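Retinol dehydratase (Spodoptera frugiperda, PDB 1FMJ) catalyses the dehydration of retinol, using a sulfotransferase-type fold that binds retinol and adenosine-3',5'-diphosphate. Local coordinates at residues M174-D186 with K237-Y251. Numbering follows the deposited sequence.
With A3P (adenosine-3'-5'-diphosphate), chain G.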
loop_
_atom_site.group_PDB
_atom_site.type_symbol
_atom_site.label_atom_id
_atom_site.label_comp_id
_atom_site.label_asym_id
_atom_site.label_seq_id
_atom_site.Cartn_x
_atom_site.Cartn_y
_atom_site.Cartn_z
ATOM N N MET A 174 18.081 2.009 -7.167
ATOM C CA MET A 174 17.476 3.186 -6.547
ATOM C C MET A 174 17.989 3.311 -5.109
ATOM O O MET A 174 18.133 4.412 -4.581
ATOM C CB MET A 174 15.938 3.087 -6.554
ATOM C CG MET A 174 15.342 1.988 -5.670
ATOM S SD MET A 174 13.513 1.997 -5.683
ATOM C CE MET A 174 13.197 3.515 -4.768
ATOM N N LEU A 175 18.284 2.171 -4.491
ATOM C CA LEU A 175 18.775 2.151 -3.121
ATOM C C LEU A 175 20.187 2.731 -2.965
ATOM O O LEU A 175 20.652 2.938 -1.846
ATOM C CB LEU A 175 18.718 0.724 -2.567
ATOM C CG LEU A 175 17.325 0.084 -2.475
ATOM C CD1 LEU A 175 17.441 -1.333 -1.920
ATOM C CD2 LEU A 175 16.423 0.936 -1.579
ATOM N N ASP A 176 20.869 2.999 -4.075
ATOM C CA ASP A 176 22.197 3.597 -3.984
ATOM C C ASP A 176 22.002 5.053 -3.614
ATOM O O ASP A 176 22.906 5.702 -3.095
ATOM C CB ASP A 176 22.950 3.553 -5.321
ATOM C CG ASP A 176 23.362 2.152 -5.725
ATOM O OD1 ASP A 176 23.720 1.349 -4.842
ATOM O OD2 ASP A 176 23.345 1.861 -6.940
ATOM N N THR A 177 20.810 5.570 -3.880
ATOM C CA THR A 177 20.535 6.972 -3.598
ATOM C C THR A 177 19.573 7.249 -2.449
ATOM O O THR A 177 19.822 8.123 -1.615
ATOM C CB THR A 177 19.971 7.665 -4.850
ATOM O OG1 THR A 177 20.831 7.400 -5.965
ATOM C CG2 THR A 177 19.871 9.172 -4.628
ATOM N N VAL A 178 18.477 6.506 -2.404
ATOM C CA VAL A 178 17.463 6.740 -1.385
ATOM C C VAL A 178 17.342 5.679 -0.309
ATOM O O VAL A 178 17.810 4.549 -0.468
ATOM C CB VAL A 178 16.072 6.923 -2.054
ATOM C CG1 VAL A 178 16.197 7.884 -3.215
ATOM C CG2 VAL A 178 15.523 5.579 -2.545
ATOM N N LYS A 179 16.720 6.061 0.800
ATOM C CA LYS A 179 16.490 5.138 1.892
ATOM C C LYS A 179 15.055 4.641 1.753
ATOM O O LYS A 179 14.171 5.374 1.298
ATOM C CB LYS A 179 16.702 5.831 3.239
ATOM C CG LYS A 179 18.157 6.199 3.478
ATOM C CD LYS A 179 18.383 6.817 4.838
ATOM C CE LYS A 179 19.831 7.249 4.980
ATOM N NZ LYS A 179 20.768 6.111 4.724
ATOM N N MET A 180 14.828 3.392 2.130
ATOM C CA MET A 180 13.505 2.791 2.028
ATOM C C MET A 180 13.197 1.884 3.203
ATOM O O MET A 180 14.066 1.148 3.677
ATOM C CB MET A 180 13.394 1.981 0.726
ATOM C CG MET A 180 12.143 1.081 0.627
ATOM S SD MET A 180 11.991 0.202 -0.975
ATOM C CE MET A 180 11.607 1.582 -2.050
ATOM N N VAL A 181 11.958 1.960 3.687
ATOM C CA VAL A 181 11.502 1.099 4.771
ATOM C C VAL A 181 10.393 0.280 4.136
ATOM O O VAL A 181 9.388 0.828 3.691
ATOM C CB VAL A 181 10.925 1.893 5.961
ATOM C CG1 VAL A 181 10.543 0.929 7.082
ATOM C CG2 VAL A 181 11.955 2.889 6.471
ATOM N N TYR A 182 10.579 -1.030 4.077
ATOM C CA TYR A 182 9.585 -1.888 3.471
ATOM C C TYR A 182 8.905 -2.733 4.527
ATOM O O TYR A 182 9.559 -3.394 5.341
ATOM C CB TYR A 182 10.236 -2.786 2.423
ATOM C CG TYR A 182 9.279 -3.720 1.727
ATOM C CD1 TYR A 182 8.783 -3.424 0.463
ATOM C CD2 TYR A 182 8.892 -4.921 2.325
ATOM C CE1 TYR A 182 7.924 -4.307 -0.204
ATOM C CE2 TYR A 182 8.037 -5.805 1.676
ATOM C CZ TYR A 182 7.561 -5.496 0.411
ATOM O OH TYR A 182 6.755 -6.402 -0.245
ATOM N N LEU A 183 7.581 -2.703 4.505
ATOM C CA LEU A 183 6.787 -3.467 5.454
ATOM C C LEU A 183 6.150 -4.696 4.825
ATOM O O LEU A 183 5.646 -4.643 3.695
ATOM C CB LEU A 183 5.694 -2.586 6.057
ATOM C CG LEU A 183 5.977 -1.979 7.438
ATOM C CD1 LEU A 183 6.112 -3.091 8.468
ATOM C CD2 LEU A 183 7.243 -1.132 7.390
ATOM N N ALA A 184 6.200 -5.798 5.570
ATOM C CA ALA A 184 5.618 -7.074 5.167
ATOM C C ALA A 184 4.717 -7.507 6.315
ATOM O O ALA A 184 4.927 -7.118 7.463
ATOM C CB ALA A 184 6.698 -8.118 4.923
ATOM N N ARG A 185 3.713 -8.310 6.003
ATOM C CA ARG A 185 2.762 -8.767 7.005
ATOM C C ARG A 185 2.223 -10.120 6.560
ATOM O O ARG A 185 2.162 -10.400 5.364
ATOM C CB ARG A 185 1.615 -7.754 7.095
ATOM C CG ARG A 185 0.577 -8.031 8.178
ATOM C CD ARG A 185 -0.578 -7.039 8.076
ATOM N NE ARG A 185 -1.545 -7.237 9.153
ATOM C CZ ARG A 185 -2.691 -6.575 9.272
ATOM N NH1 ARG A 185 -3.039 -5.650 8.376
ATOM N NH2 ARG A 185 -3.490 -6.838 10.301
ATOM N N ASP A 186 1.841 -10.957 7.519
ATOM C CA ASP A 186 1.290 -12.279 7.215
ATOM C C ASP A 186 0.296 -12.069 6.074
ATOM O O ASP A 186 -0.615 -11.261 6.197
ATOM C CB ASP A 186 0.560 -12.822 8.444
ATOM C CG ASP A 186 0.109 -14.258 8.279
ATOM O OD1 ASP A 186 -0.488 -14.604 7.233
ATOM O OD2 ASP A 186 0.357 -15.041 9.215
ATOM N N LYS A 237 16.873 -7.581 -0.942
ATOM C CA LYS A 237 17.650 -6.355 -0.765
ATOM C C LYS A 237 17.772 -5.886 0.682
ATOM O O LYS A 237 18.326 -4.818 0.933
ATOM C CB LYS A 237 17.031 -5.220 -1.577
ATOM C CG LYS A 237 17.249 -5.290 -3.067
ATOM C CD LYS A 237 18.607 -4.741 -3.436
ATOM C CE LYS A 237 18.716 -4.505 -4.929
ATOM N NZ LYS A 237 19.959 -3.734 -5.246
ATOM N N ARG A 238 17.275 -6.671 1.633
ATOM C CA ARG A 238 17.322 -6.261 3.036
ATOM C C ARG A 238 18.717 -6.043 3.616
ATOM O O ARG A 238 18.872 -5.384 4.648
ATOM C CB ARG A 238 16.563 -7.263 3.909
ATOM C CG ARG A 238 17.205 -8.639 4.056
ATOM C CD ARG A 238 16.316 -9.527 4.920
ATOM N NE ARG A 238 16.933 -10.805 5.267
ATOM C CZ ARG A 238 17.318 -11.720 4.385
ATOM N NH1 ARG A 238 17.154 -11.509 3.087
ATOM N NH2 ARG A 238 17.870 -12.856 4.803
ATOM N N HIS A 239 19.726 -6.602 2.957
ATOM C CA HIS A 239 21.107 -6.477 3.414
ATOM C C HIS A 239 21.632 -5.058 3.218
ATOM O O HIS A 239 22.414 -4.559 4.032
ATOM C CB HIS A 239 21.986 -7.480 2.657
ATOM C CG HIS A 239 21.500 -8.894 2.752
ATOM N ND1 HIS A 239 21.875 -9.875 1.857
ATOM C CD2 HIS A 239 20.656 -9.491 3.630
ATOM C CE1 HIS A 239 21.280 -11.012 2.177
ATOM N NE2 HIS A 239 20.535 -10.805 3.248
ATOM N N ASP A 240 21.187 -4.418 2.139
ATOM C CA ASP A 240 21.589 -3.057 1.793
ATOM C C ASP A 240 21.385 -2.077 2.954
ATOM O O ASP A 240 20.358 -2.098 3.630
ATOM C CB ASP A 240 20.802 -2.583 0.567
ATOM C CG ASP A 240 21.326 -1.268 0.001
ATOM O OD1 ASP A 240 21.328 -0.252 0.725
ATOM O OD2 ASP A 240 21.733 -1.255 -1.180
ATOM N N PRO A 241 22.375 -1.207 3.200
ATOM C CA PRO A 241 22.290 -0.225 4.283
ATOM C C PRO A 241 21.138 0.770 4.137
ATOM O O PRO A 241 20.726 1.372 5.119
ATOM C CB PRO A 241 23.650 0.472 4.227
ATOM C CG PRO A 241 24.550 -0.605 3.732
ATOM C CD PRO A 241 23.732 -1.228 2.625
ATOM N N ASN A 242 20.631 0.942 2.919
ATOM C CA ASN A 242 19.536 1.883 2.675
ATOM C C ASN A 242 18.160 1.231 2.640
ATOM O O ASN A 242 17.176 1.846 2.214
ATOM C CB ASN A 242 19.774 2.657 1.374
ATOM C CG ASN A 242 20.790 3.771 1.545
ATOM O OD1 ASN A 242 21.118 4.156 2.665
ATOM N ND2 ASN A 242 21.276 4.307 0.437
ATOM N N MET A 243 18.099 -0.014 3.102
ATOM C CA MET A 243 16.848 -0.759 3.145
ATOM C C MET A 243 16.582 -1.280 4.548
ATOM O O MET A 243 17.473 -1.833 5.191
ATOM C CB MET A 243 16.882 -1.938 2.169
ATOM C CG MET A 243 15.757 -2.960 2.380
ATOM S SD MET A 243 14.088 -2.322 2.043
ATOM C CE MET A 243 13.894 -2.811 0.358
ATOM N N LEU A 244 15.351 -1.091 5.016
ATOM C CA LEU A 244 14.951 -1.566 6.332
ATOM C C LEU A 244 13.684 -2.394 6.168
ATOM O O LEU A 244 12.593 -1.846 5.993
ATOM C CB LEU A 244 14.689 -0.392 7.286
ATOM C CG LEU A 244 14.120 -0.785 8.657
ATOM C CD1 LEU A 244 15.121 -1.654 9.396
ATOM C CD2 LEU A 244 13.797 0.458 9.476
ATOM N N PHE A 245 13.840 -3.713 6.203
ATOM C CA PHE A 245 12.715 -4.633 6.070
ATOM C C PHE A 245 12.139 -4.866 7.464
ATOM O O PHE A 245 12.865 -5.248 8.377
ATOM C CB PHE A 245 13.201 -5.969 5.499
ATOM C CG PHE A 245 12.109 -6.830 4.924
ATOM C CD1 PHE A 245 11.901 -6.878 3.548
ATOM C CD2 PHE A 245 11.326 -7.634 5.750
ATOM C CE1 PHE A 245 10.939 -7.714 2.997
ATOM C CE2 PHE A 245 10.355 -8.477 5.210
ATOM C CZ PHE A 245 10.161 -8.520 3.828
ATOM N N LEU A 246 10.839 -4.633 7.626
ATOM C CA LEU A 246 10.192 -4.830 8.911
ATOM C C LEU A 246 8.920 -5.644 8.745
ATOM O O LEU A 246 8.358 -5.726 7.652
ATOM C CB LEU A 246 9.843 -3.482 9.551
ATOM C CG LEU A 246 10.974 -2.486 9.811
ATOM C CD1 LEU A 246 10.393 -1.213 10.400
ATOM C CD2 LEU A 246 12.007 -3.110 10.765
ATOM N N PHE A 247 8.468 -6.248 9.837
ATOM C CA PHE A 247 7.244 -7.034 9.819
ATOM C C PHE A 247 6.196 -6.348 10.682
ATOM O O PHE A 247 6.473 -5.954 11.814
ATOM C CB PHE A 247 7.487 -8.451 10.348
ATOM C CG PHE A 247 8.271 -9.325 9.410
ATOM C CD1 PHE A 247 9.628 -9.531 9.603
ATOM C CD2 PHE A 247 7.647 -9.945 8.335
ATOM C CE1 PHE A 247 10.356 -10.345 8.738
ATOM C CE2 PHE A 247 8.366 -10.758 7.466
ATOM C CZ PHE A 247 9.722 -10.958 7.669
ATOM N N TYR A 248 4.991 -6.212 10.140
ATOM C CA TYR A 248 3.895 -5.564 10.849
ATOM C C TYR A 248 3.675 -6.175 12.232
ATOM O O TYR A 248 3.348 -5.476 13.187
ATOM C CB TYR A 248 2.620 -5.681 10.021
ATOM C CG TYR A 248 1.367 -5.255 10.751
ATOM C CD1 TYR A 248 1.096 -3.909 11.002
ATOM C CD2 TYR A 248 0.456 -6.202 11.197
ATOM C CE1 TYR A 248 -0.064 -3.524 11.681
ATOM C CE2 TYR A 248 -0.696 -5.831 11.871
ATOM C CZ TYR A 248 -0.952 -4.498 12.108
ATOM O OH TYR A 248 -2.112 -4.154 12.759
ATOM N N GLU A 249 3.849 -7.483 12.333
ATOM C CA GLU A 249 3.664 -8.164 13.601
ATOM C C GLU A 249 4.605 -7.626 14.687
ATOM O O GLU A 249 4.198 -7.457 15.840
ATOM C CB GLU A 249 3.869 -9.671 13.426
ATOM C CG GLU A 249 2.765 -10.393 12.643
ATOM C CD GLU A 249 2.775 -10.106 11.148
ATOM O OE1 GLU A 249 3.835 -9.717 10.611
ATOM O OE2 GLU A 249 1.723 -10.295 10.502
ATOM N N ASP A 250 5.853 -7.348 14.324
ATOM C CA ASP A 250 6.804 -6.839 15.300
ATOM C C ASP A 250 6.395 -5.491 15.879
ATOM O O ASP A 250 6.764 -5.165 17.004
ATOM C CB ASP A 250 8.210 -6.772 14.700
ATOM C CG ASP A 250 8.795 -8.159 14.459
ATOM O OD1 ASP A 250 8.561 -9.051 15.304
ATOM O OD2 ASP A 250 9.492 -8.361 13.442
ATOM N N TYR A 251 5.626 -4.719 15.114
ATOM C CA TYR A 251 5.133 -3.421 15.572
ATOM C C TYR A 251 4.212 -3.634 16.775
ATOM O O TYR A 251 4.192 -2.833 17.708
ATOM C CB TYR A 251 4.319 -2.732 14.467
ATOM C CG TYR A 251 5.098 -1.882 13.476
ATOM C CD1 TYR A 251 4.506 -1.475 12.280
ATOM C CD2 TYR A 251 6.401 -1.455 13.744
ATOM C CE1 TYR A 251 5.181 -0.666 11.374
ATOM C CE2 TYR A 251 7.095 -0.632 12.833
ATOM C CZ TYR A 251 6.473 -0.247 11.652
ATOM O OH TYR A 251 7.125 0.553 10.748
HETATM P P1 A3P G . -6.294 -4.152 9.600
HETATM O O1P A3P G . -7.174 -4.080 8.420
HETATM O O2P A3P G . -6.896 -3.473 10.767
HETATM O O3P A3P G . -5.999 -5.553 9.937
HETATM P P2 A3P G . -1.604 0.059 5.381
HETATM O O4P A3P G . -1.340 1.328 6.079
HETATM O O5P A3P G . -0.375 -0.448 4.735
HETATM O O6P A3P G . -2.693 0.251 4.380
HETATM O "O5'" A3P G . -2.078 -1.015 6.437
HETATM C "C5'" A3P G . -3.253 -0.836 7.211
HETATM C "C4'" A3P G . -3.331 -1.869 8.339
HETATM O "O4'" A3P G . -2.579 -1.349 9.472
HETATM C "C3'" A3P G . -4.758 -2.067 8.855
HETATM O "O3'" A3P G . -4.911 -3.448 9.258
HETATM C "C2'" A3P G . -4.823 -1.024 9.952
HETATM O "O2'" A3P G . -5.926 -1.066 10.852
HETATM C "C1'" A3P G . -3.459 -1.219 10.595
HETATM N N9 A3P G . -3.056 -0.079 11.428
HETATM C C8 A3P G . -3.084 1.277 11.140
HETATM N N7 A3P G . -2.652 2.052 12.099
HETATM C C5 A3P G . -2.308 1.160 13.105
HETATM C C6 A3P G . -1.768 1.325 14.429
HETATM N N6 A3P G . -1.479 2.518 14.957
HETATM N N1 A3P G . -1.534 0.184 15.193
HETATM C C2 A3P G . -1.816 -1.061 14.687
HETATM N N3 A3P G . -2.330 -1.344 13.451
HETATM C C4 A3P G . -2.553 -0.181 12.708
HETATM O O HOH W 1 20.205 3.857 6.210
HETATM O O HOH W 2 -0.927 -9.450 10.722
#
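Glu249 OE2 takes two bonds: one from the backbone N of Asp186 (3.1 Å), arriving on the syn side of the carboxylate, somewhat out of its plane, and one from a water that also accepts from Arg185 NE. The chain of Glu249, bent at chi2 (73°), thus reaches the backbone just beyond strand 179-184, where Asp186 caps the next helix. Arg185 runs extended, CG anti to the backbone N (chi1 -176°), alongside Tyr248. Its guanidinium lies over one ring face, the planes 49° apart, with NE 3.0 Å from Tyr248 CD2. Arg185 NH2 hydrogen-bonds A3P O3P of the 3'-phosphate (2.8 Å), and NH1 hydrogen-bonds A3P O3'. Tyr248 OH donates to A3P N3 (2.9 Å). Were Arg185 an alanine, the 3'-phosphate would probably lose a positively charged partner, and the face of Tyr248 its cover.

Leading up to this site, Met180, Tyr182 and Ala184 bond through their backbones to Asn242, Leu244, Leu246 and Tyr248, while Val181 and Leu183 turn theirs to strand 66-70. Tyr182 and Phe245 lie side by side, rings slid apart, against helix 227-235; the methyl of Ala184 is small enough to sit against Phe245. Val181, Leu183, Leu244 and Leu246 pack on the other face. Asn242 suits the far end because an amide both donates and accepts: ND2 gives to Leu175 O (2.7 Å), OD1 receives from Lys179 NZ. The strands are neighbours in the sulfotransferase domain's five-stranded parallel sheet (P-loop NTPase clan), 243-247 outermost, and residues just past their C-terminal ends line the nucleotide pocket.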